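Local coordinates for protein ecdysteroid-phosphate phosphatase (PDB 3C7T) that hydrolyses ecdysteroid phosphates, ecdysone 22-phosphate above all, to release the active hormones, and also acts as a protein tyrosine phosphatase, at residues 113-118 with 170-175; 195-200 with 219-224. One frame throughout, in Å; residues are numbered along the deposited sequence.

Both contacts belong to the histidine phosphatase domain that forms the C-terminal part of the whole protein, and they follow one another along the chain without nesting or crossing. Contact 1 comes first: the chain leaves strand 112-114, an outermost strand of the mixed central sheet, and helix 162-179 returns to pack on the turn beyond that strand, closing a loop of 51 residues. Contact 2 then joins helix 193-204 to the loop before strand 230-235, closing a shorter loop of 18 residues. Their centres lie about 17 Å apart, yet the two helices meet: Met173 CE of contact 1 packs 3.5 Å from Thr195 CG2 of contact 2.

Contact 1. Residues 113-118 with 170-175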
ATOM      1  N   LYS A 113     -12.662 -18.866  -9.817  1.00 22.67           N
ATOM      2  CA  LYS A 113     -13.786 -19.176 -10.688  1.00 22.93           C
ATOM      3  C   LYS A 113     -14.444 -17.875 -11.131  1.00 23.11           C
ATOM      4  O   LYS A 113     -15.084 -17.197 -10.324  1.00 22.62           O
ATOM      5  CB  LYS A 113     -14.796 -20.050  -9.942  1.00 22.85           C
ATOM      6  CG  LYS A 113     -14.229 -21.414  -9.488  1.00 23.62           C
ATOM      7  CD  LYS A 113     -15.290 -22.265  -8.803  1.00 27.61           C
ATOM      8  CE  LYS A 113     -14.701 -23.110  -7.668  1.00 30.81           C
ATOM      9  NZ  LYS A 113     -13.436 -23.804  -8.060  1.00 30.86           N
ATOM     10  N   VAL A 114     -14.296 -17.543 -12.412  1.00 23.19           N
ATOM     11  CA  VAL A 114     -14.774 -16.264 -12.940  1.00 23.40           C
ATOM     12  C   VAL A 114     -16.259 -16.429 -13.247  1.00 24.08           C
ATOM     13  O   VAL A 114     -16.655 -17.248 -14.095  1.00 23.53           O
ATOM     14  CB  VAL A 114     -13.950 -15.813 -14.175  1.00 23.70           C
ATOM     15  CG1 VAL A 114     -14.611 -14.627 -14.900  1.00 22.94           C
ATOM     16  CG2 VAL A 114     -12.523 -15.466 -13.754  1.00 23.80           C
ATOM     17  N   GLU A 115     -17.066 -15.669 -12.515  1.00 23.65           N
ATOM     18  CA  GLU A 115     -18.511 -15.810 -12.511  1.00 24.40           C
ATOM     19  C   GLU A 115     -19.162 -14.498 -12.949  1.00 24.91           C
ATOM     20  O   GLU A 115     -19.198 -13.534 -12.181  1.00 25.18           O
ATOM     21  CB  GLU A 115     -18.974 -16.178 -11.104  1.00 24.18           C
ATOM     22  CG  GLU A 115     -20.480 -16.329 -10.978  1.00 24.42           C
ATOM     23  CD  GLU A 115     -21.057 -17.187 -12.098  1.00 28.16           C
ATOM     24  OE1 GLU A 115     -20.696 -18.392 -12.174  1.00 28.37           O
ATOM     25  OE2 GLU A 115     -21.850 -16.649 -12.898  1.00 28.29           O
ATOM     26  N   PRO A 116     -19.652 -14.435 -14.195  1.00 25.23           N
ATOM     27  CA  PRO A 116     -20.351 -13.219 -14.644  1.00 24.89           C
ATOM     28  C   PRO A 116     -21.596 -12.872 -13.810  1.00 24.32           C
ATOM     29  O   PRO A 116     -22.040 -11.714 -13.795  1.00 25.60           O
ATOM     30  CB  PRO A 116     -20.710 -13.543 -16.105  1.00 25.25           C
ATOM     31  CG  PRO A 116     -19.690 -14.597 -16.494  1.00 25.12           C
ATOM     32  CD  PRO A 116     -19.529 -15.434 -15.277  1.00 24.95           C
ATOM     33  N   GLY A 117     -22.129 -13.845 -13.079  1.00 24.81           N
ATOM     34  CA  GLY A 117     -23.247 -13.572 -12.174  1.00 24.58           C
ATOM     35  C   GLY A 117     -22.893 -12.478 -11.183  1.00 24.33           C
ATOM     36  O   GLY A 117     -23.763 -11.736 -10.744  1.00 24.81           O
ATOM     37  N   LEU A 118     -21.603 -12.368 -10.860  1.00 23.29           N
ATOM     38  CA  LEU A 118     -21.112 -11.398  -9.883  1.00 23.23           C
ATOM     39  C   LEU A 118     -20.833 -10.006 -10.450  1.00 23.21           C
ATOM     40  O   LEU A 118     -20.516  -9.085  -9.686  1.00 22.65           O
ATOM     41  CB  LEU A 118     -19.849 -11.963  -9.190  1.00 22.74           C
ATOM     42  CG  LEU A 118     -20.030 -13.272  -8.393  1.00 23.94           C
ATOM     43  CD1 LEU A 118     -18.694 -13.695  -7.824  1.00 24.66           C
ATOM     44  CD2 LEU A 118     -21.086 -13.131  -7.285  1.00 23.46           C
ATOM     45  N   GLU A 170     -28.060 -13.213  -7.167  1.00 25.81           N
ATOM     46  CA  GLU A 170     -28.663 -14.178  -6.263  1.00 27.08           C
ATOM     47  C   GLU A 170     -28.573 -15.600  -6.821  1.00 26.40           C
ATOM     48  O   GLU A 170     -28.243 -16.523  -6.088  1.00 27.14           O
ATOM     49  CB  GLU A 170     -30.120 -13.792  -5.999  1.00 27.56           C
ATOM     50  CG  GLU A 170     -30.855 -14.712  -5.017  1.00 29.13           C
ATOM     51  CD  GLU A 170     -32.309 -14.319  -4.880  1.00 33.19           C
ATOM     52  OE1 GLU A 170     -32.576 -13.251  -4.301  1.00 33.70           O
ATOM     53  OE2 GLU A 170     -33.180 -15.078  -5.354  1.00 34.49           O
ATOM     54  N   VAL A 171     -28.856 -15.770  -8.112  1.00 26.25           N
ATOM     55  CA  VAL A 171     -28.734 -17.085  -8.769  1.00 25.95           C
ATOM     56  C   VAL A 171     -27.319 -17.627  -8.588  1.00 25.92           C
ATOM     57  O   VAL A 171     -27.149 -18.765  -8.147  1.00 25.49           O
ATOM     58  CB  VAL A 171     -29.142 -17.030 -10.277  1.00 26.16           C
ATOM     59  CG1 VAL A 171     -28.625 -18.227 -11.062  1.00 26.26           C
ATOM     60  CG2 VAL A 171     -30.640 -16.952 -10.407  1.00 25.44           C
ATOM     61  N   ALA A 172     -26.312 -16.797  -8.885  1.00 25.24           N
ATOM     62  CA  ALA A 172     -24.915 -17.233  -8.807  1.00 25.11           C
ATOM     63  C   ALA A 172     -24.500 -17.528  -7.367  1.00 25.09           C
ATOM     64  O   ALA A 172     -23.884 -18.555  -7.101  1.00 25.52           O
ATOM     65  CB  ALA A 172     -23.984 -16.196  -9.444  1.00 25.15           C
ATOM     66  N   MET A 173     -24.858 -16.643  -6.440  1.00 24.95           N
ATOM     67  CA  MET A 173     -24.435 -16.780  -5.048  1.00 25.44           C
ATOM     68  C   MET A 173     -25.124 -17.931  -4.330  1.00 25.27           C
ATOM     69  O   MET A 173     -24.490 -18.649  -3.556  1.00 25.07           O
ATOM     70  CB  MET A 173     -24.654 -15.486  -4.286  1.00 25.87           C
ATOM     71  CG  MET A 173     -23.639 -14.403  -4.643  1.00 26.69           C
ATOM     72  SD  MET A 173     -23.975 -12.862  -3.757  1.00 27.34           S
ATOM     73  CE  MET A 173     -22.466 -11.929  -4.085  1.00 25.12           C
ATOM     74  N   GLN A 174     -26.415 -18.117  -4.590  1.00 25.64           N
ATOM     75  CA  GLN A 174     -27.117 -19.273  -4.006  1.00 26.56           C
ATOM     76  C   GLN A 174     -26.645 -20.585  -4.610  1.00 27.06           C
ATOM     77  O   GLN A 174     -26.443 -21.567  -3.892  1.00 27.33           O
ATOM     78  CB  GLN A 174     -28.622 -19.120  -4.146  1.00 26.97           C
ATOM     79  CG  GLN A 174     -29.186 -17.912  -3.391  1.00 27.21           C
ATOM     80  CD  GLN A 174     -30.707 -17.910  -3.361  1.00 28.12           C
ATOM     81  OE1 GLN A 174     -31.361 -18.520  -4.219  1.00 29.94           O
ATOM     82  NE2 GLN A 174     -31.279 -17.230  -2.375  1.00 26.32           N
ATOM     83  N   ALA A 175     -26.465 -20.609  -5.927  1.00 27.58           N
ATOM     84  CA  ALA A 175     -25.910 -21.795  -6.573  1.00 27.61           C
ATOM     85  C   ALA A 175     -24.560 -22.181  -5.961  1.00 27.76           C
ATOM     86  O   ALA A 175     -24.358 -23.341  -5.607  1.00 27.30           O
ATOM     87  CB  ALA A 175     -25.806 -21.612  -8.075  1.00 27.98           C
TER
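Ala172, on helix 162-179, sets its methyl against the 3-10 turn that follows edge strand 112-114 of the histidine phosphatase fold. Its CB points at that turn and lies 3.9 Å from Gly117 CA and 3.8 Å from Glu115 CG. Gly117 and Ala172 are the closest backbone pair, their CA atoms 5.2 Å apart, and a CB on residue 117 would run into the alanine methyl. Glycine therefore suits the turn and alanine the helix face.

Glu115 meets the methyl alongside, through the carbon part of its chain. With CG anti to the backbone N (chi1 179°) and a bend at the next bond, the chain folds back so that OE2 accepts a hydrogen bond from Gly117 N at 2.8 Å, using the lone pair turned away from OE1. Val153 N also binds OE2, while OE1 receives Tyr149 OH and Tyr152 N.

Next, Met173 takes up the apolar side of the contact. Its chain, extended beyond CG (chi2 178°, chi3 168°), carries the terminal methyl out to the leucine: Met173 CE lies 3.7 Å from Leu118 CD2. The same branch rests 3.9 Å from Met173 CG, touching the thioether chain on both sides of the sulfur. Both residues also reach Phe189 of strand 187-191, and Met173 packs on helix 193-204, neighbours that the long unbranched thioether can span while the leucine offers it a branch. The side chain of Leu118 is about 6 Å from that of His192 in the tungstate pocket.

Residues 170-175 thus meet 113-118 by van der Waals packing, with no polar bond between them, whereas the buried carboxylate is satisfied by the turn and the 149-153 loop; those four donors would probably stabilise its negative charge.

Contact 2. Residues 195-200 with 219-224; sequences TLDQMV and GRNLLK
Arg220 grips Asp197 side-on, with NE and NH2 directed at different carboxylate oxygens, yet the planes of the two flat groups stand 46° apart. The NE bond to Asp197 OD2, at 2.8 Å, is the straighter and lies almost in the guanidinium plane, but reaches the oxygen from above the carboxylate plane. NH2 instead makes a more bent bond to Asp197 OD1, 2.9 Å long, on its syn side, with that oxygen tilted out of the guanidinium plane; a second, weak bond runs from NH2 to OD2.

The arginine chain leaves its backbone extended, then bends at chi3 (80°), and with the guanidinium turned about the CD-NE bond (chi4 84°) the NE-NH2 edge faces the acid. Over one guanidinium face sits Asn221 OD1, 3.2 Å above the plane and offset toward its rim, an amide oxygen well suited to lie near a positive charge.

In this histidine phosphatase fold the salt bridge ties helix 193-204, which starts just after His192 of the tungstate pocket, to the loop whose Lys224 hydrogen-bonds the bound tungstate through NZ. The bridge also lies at the homodimer interface: NH2 of Arg220 donates to Ile260 O of the second subunit, whose Leu261 packs on Asp197 and Arg220. A leucine in place of Arg220 would probably leave the Asp197 carboxylate without its charged mate, and Ile260 O of the other subunit without this donor.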
ATOM      1  N   THR A 195     -21.571  -6.151  -3.871  1.00 22.40           N
ATOM      2  CA  THR A 195     -21.435  -7.594  -3.655  1.00 21.97           C
ATOM      3  C   THR A 195     -21.692  -8.003  -2.205  1.00 22.67           C
ATOM      4  O   THR A 195     -22.290  -9.072  -1.934  1.00 21.49           O
ATOM      5  CB  THR A 195     -20.053  -8.093  -4.119  1.00 22.67           C
ATOM      6  OG1 THR A 195     -19.920  -7.812  -5.510  1.00 21.48           O
ATOM      7  CG2 THR A 195     -19.877  -9.632  -3.882  1.00 22.33           C
ATOM      8  N   LEU A 196     -21.253  -7.146  -1.273  1.00 22.26           N
ATOM      9  CA  LEU A 196     -21.435  -7.412   0.148  1.00 23.46           C
ATOM     10  C   LEU A 196     -22.920  -7.471   0.510  1.00 24.10           C
ATOM     11  O   LEU A 196     -23.366  -8.451   1.120  1.00 24.67           O
ATOM     12  CB  LEU A 196     -20.684  -6.392   1.017  1.00 22.71           C
ATOM     13  CG  LEU A 196     -19.171  -6.639   1.183  1.00 23.85           C
ATOM     14  CD1 LEU A 196     -18.377  -6.512  -0.130  1.00 24.71           C
ATOM     15  CD2 LEU A 196     -18.604  -5.665   2.230  1.00 21.59           C
ATOM     16  N   ASP A 197     -23.686  -6.450   0.113  1.00 24.87           N
ATOM     17  CA  ASP A 197     -25.155  -6.472   0.283  1.00 26.45           C
ATOM     18  C   ASP A 197     -25.852  -7.588  -0.522  1.00 25.64           C
ATOM     19  O   ASP A 197     -26.849  -8.161  -0.060  1.00 26.21           O
ATOM     20  CB  ASP A 197     -25.777  -5.119  -0.062  1.00 27.39           C
ATOM     21  CG  ASP A 197     -25.766  -4.151   1.117  1.00 31.98           C
ATOM     22  OD1 ASP A 197     -25.290  -4.524   2.212  1.00 36.26           O
ATOM     23  OD2 ASP A 197     -26.260  -3.008   0.946  1.00 38.46           O
ATOM     24  N   GLN A 198     -25.331  -7.916  -1.703  1.00 25.11           N
ATOM     25  CA  GLN A 198     -25.873  -9.056  -2.477  1.00 25.20           C
ATOM     26  C   GLN A 198     -25.714 -10.396  -1.747  1.00 25.18           C
ATOM     27  O   GLN A 198     -26.632 -11.264  -1.737  1.00 23.66           O
ATOM     28  CB  GLN A 198     -25.220  -9.148  -3.850  1.00 24.91           C
ATOM     29  CG  GLN A 198     -25.648  -8.064  -4.802  1.00 25.67           C
ATOM     30  CD  GLN A 198     -24.963  -8.212  -6.122  1.00 27.33           C
ATOM     31  OE1 GLN A 198     -23.780  -7.889  -6.262  1.00 26.39           O
ATOM     32  NE2 GLN A 198     -25.688  -8.727  -7.101  1.00 25.61           N
ATOM     33  N   MET A 199     -24.560 -10.578  -1.115  1.00 24.97           N
ATOM     34  CA  MET A 199     -24.301 -11.813  -0.376  1.00 25.83           C
ATOM     35  C   MET A 199     -25.241 -11.969   0.806  1.00 26.42           C
ATOM     36  O   MET A 199     -25.796 -13.060   1.016  1.00 26.72           O
ATOM     37  CB  MET A 199     -22.852 -11.889   0.115  1.00 26.11           C
ATOM     38  CG  MET A 199     -22.634 -13.032   1.086  1.00 28.02           C
ATOM     39  SD  MET A 199     -21.101 -12.990   2.023  1.00 32.92           S
ATOM     40  CE  MET A 199     -21.314 -11.543   3.065  1.00 32.21           C
ATOM     41  N   VAL A 200     -25.404 -10.899   1.576  1.00 26.42           N
ATOM     42  CA  VAL A 200     -26.304 -10.894   2.728  1.00 27.09           C
ATOM     43  C   VAL A 200     -27.729 -11.207   2.264  1.00 27.06           C
ATOM     44  O   VAL A 200     -28.385 -12.094   2.811  1.00 28.02           O
ATOM     45  CB  VAL A 200     -26.286  -9.541   3.479  1.00 27.84           C
ATOM     46  CG1 VAL A 200     -27.377  -9.505   4.574  1.00 27.35           C
ATOM     47  CG2 VAL A 200     -24.900  -9.260   4.066  1.00 27.88           C
ATOM     48  N   GLY A 219     -28.508   1.819  -3.628  1.00 33.69           N
ATOM     49  CA  GLY A 219     -28.610   3.126  -2.975  1.00 32.06           C
ATOM     50  C   GLY A 219     -29.149   3.043  -1.564  1.00 30.74           C
ATOM     51  O   GLY A 219     -29.531   4.060  -0.989  1.00 29.26           O
ATOM     52  N   ARG A 220     -29.163   1.830  -1.002  1.00 29.61           N
ATOM     53  CA  ARG A 220     -29.441   1.674   0.424  1.00 29.68           C
ATOM     54  C   ARG A 220     -28.532   2.611   1.231  1.00 28.98           C
ATOM     55  O   ARG A 220     -28.985   3.265   2.160  1.00 29.36           O
ATOM     56  CB  ARG A 220     -29.258   0.210   0.860  1.00 29.74           C
ATOM     57  CG  ARG A 220     -29.540  -0.048   2.336  1.00 32.17           C
ATOM     58  CD  ARG A 220     -29.463  -1.537   2.652  1.00 36.82           C
ATOM     59  NE  ARG A 220     -28.084  -2.007   2.824  1.00 40.96           N
ATOM     60  CZ  ARG A 220     -27.396  -1.920   3.963  1.00 43.10           C
ATOM     61  NH1 ARG A 220     -27.943  -1.361   5.040  1.00 43.99           N
ATOM     62  NH2 ARG A 220     -26.153  -2.392   4.030  1.00 43.47           N
ATOM     63  N   ASN A 221     -27.261   2.700   0.848  1.00 28.09           N
ATOM     64  CA  ASN A 221     -26.309   3.590   1.539  1.00 27.68           C
ATOM     65  C   ASN A 221     -25.748   4.659   0.617  1.00 26.24           C
ATOM     66  O   ASN A 221     -25.675   4.451  -0.599  1.00 27.27           O
ATOM     67  CB  ASN A 221     -25.163   2.791   2.134  1.00 28.67           C
ATOM     68  CG  ASN A 221     -25.655   1.705   3.075  1.00 31.74           C
ATOM     69  OD1 ASN A 221     -25.485   0.518   2.803  1.00 36.76           O
ATOM     70  ND2 ASN A 221     -26.307   2.109   4.159  1.00 34.53           N
ATOM     71  N   LEU A 222     -25.322   5.781   1.184  1.00 24.90           N
ATOM     72  CA  LEU A 222     -24.901   6.906   0.356  1.00 22.73           C
ATOM     73  C   LEU A 222     -23.511   6.712  -0.237  1.00 22.42           C
ATOM     74  O   LEU A 222     -23.225   7.189  -1.339  1.00 21.80           O
ATOM     75  CB  LEU A 222     -24.947   8.197   1.168  1.00 23.28           C
ATOM     76  CG  LEU A 222     -24.639   9.509   0.439  1.00 21.57           C
ATOM     77  CD1 LEU A 222     -25.551   9.769  -0.767  1.00 21.09           C
ATOM     78  CD2 LEU A 222     -24.768  10.642   1.457  1.00 21.28           C
ATOM     79  N   LEU A 223     -22.650   6.025   0.515  1.00 22.29           N
ATOM     80  CA  LEU A 223     -21.260   5.804   0.131  1.00 22.47           C
ATOM     81  C   LEU A 223     -20.986   4.338  -0.143  1.00 22.27           C
ATOM     82  O   LEU A 223     -21.616   3.469   0.457  1.00 23.05           O
ATOM     83  CB  LEU A 223     -20.349   6.272   1.260  1.00 22.97           C
ATOM     84  CG  LEU A 223     -20.486   7.719   1.695  1.00 24.10           C
ATOM     85  CD1 LEU A 223     -19.433   7.986   2.741  1.00 24.64           C
ATOM     86  CD2 LEU A 223     -20.306   8.669   0.500  1.00 25.64           C
ATOM     87  N   LYS A 224     -20.063   4.064  -1.062  1.00 21.99           N
ATOM     88  CA  LYS A 224     -19.611   2.699  -1.314  1.00 21.31           C
ATOM     89  C   LYS A 224     -18.749   2.241  -0.163  1.00 21.45           C
ATOM     90  O   LYS A 224     -18.000   3.048   0.414  1.00 21.30           O
ATOM     91  CB  LYS A 224     -18.775   2.615  -2.592  1.00 21.02           C
ATOM     92  CG  LYS A 224     -19.566   2.692  -3.856  1.00 21.93           C
ATOM     93  CD  LYS A 224     -18.694   2.571  -5.118  1.00 21.92           C
ATOM     94  CE  LYS A 224     -19.593   2.420  -6.347  1.00 24.21           C
ATOM     95  NZ  LYS A 224     -19.000   2.510  -7.700  1.00 22.85           N
TER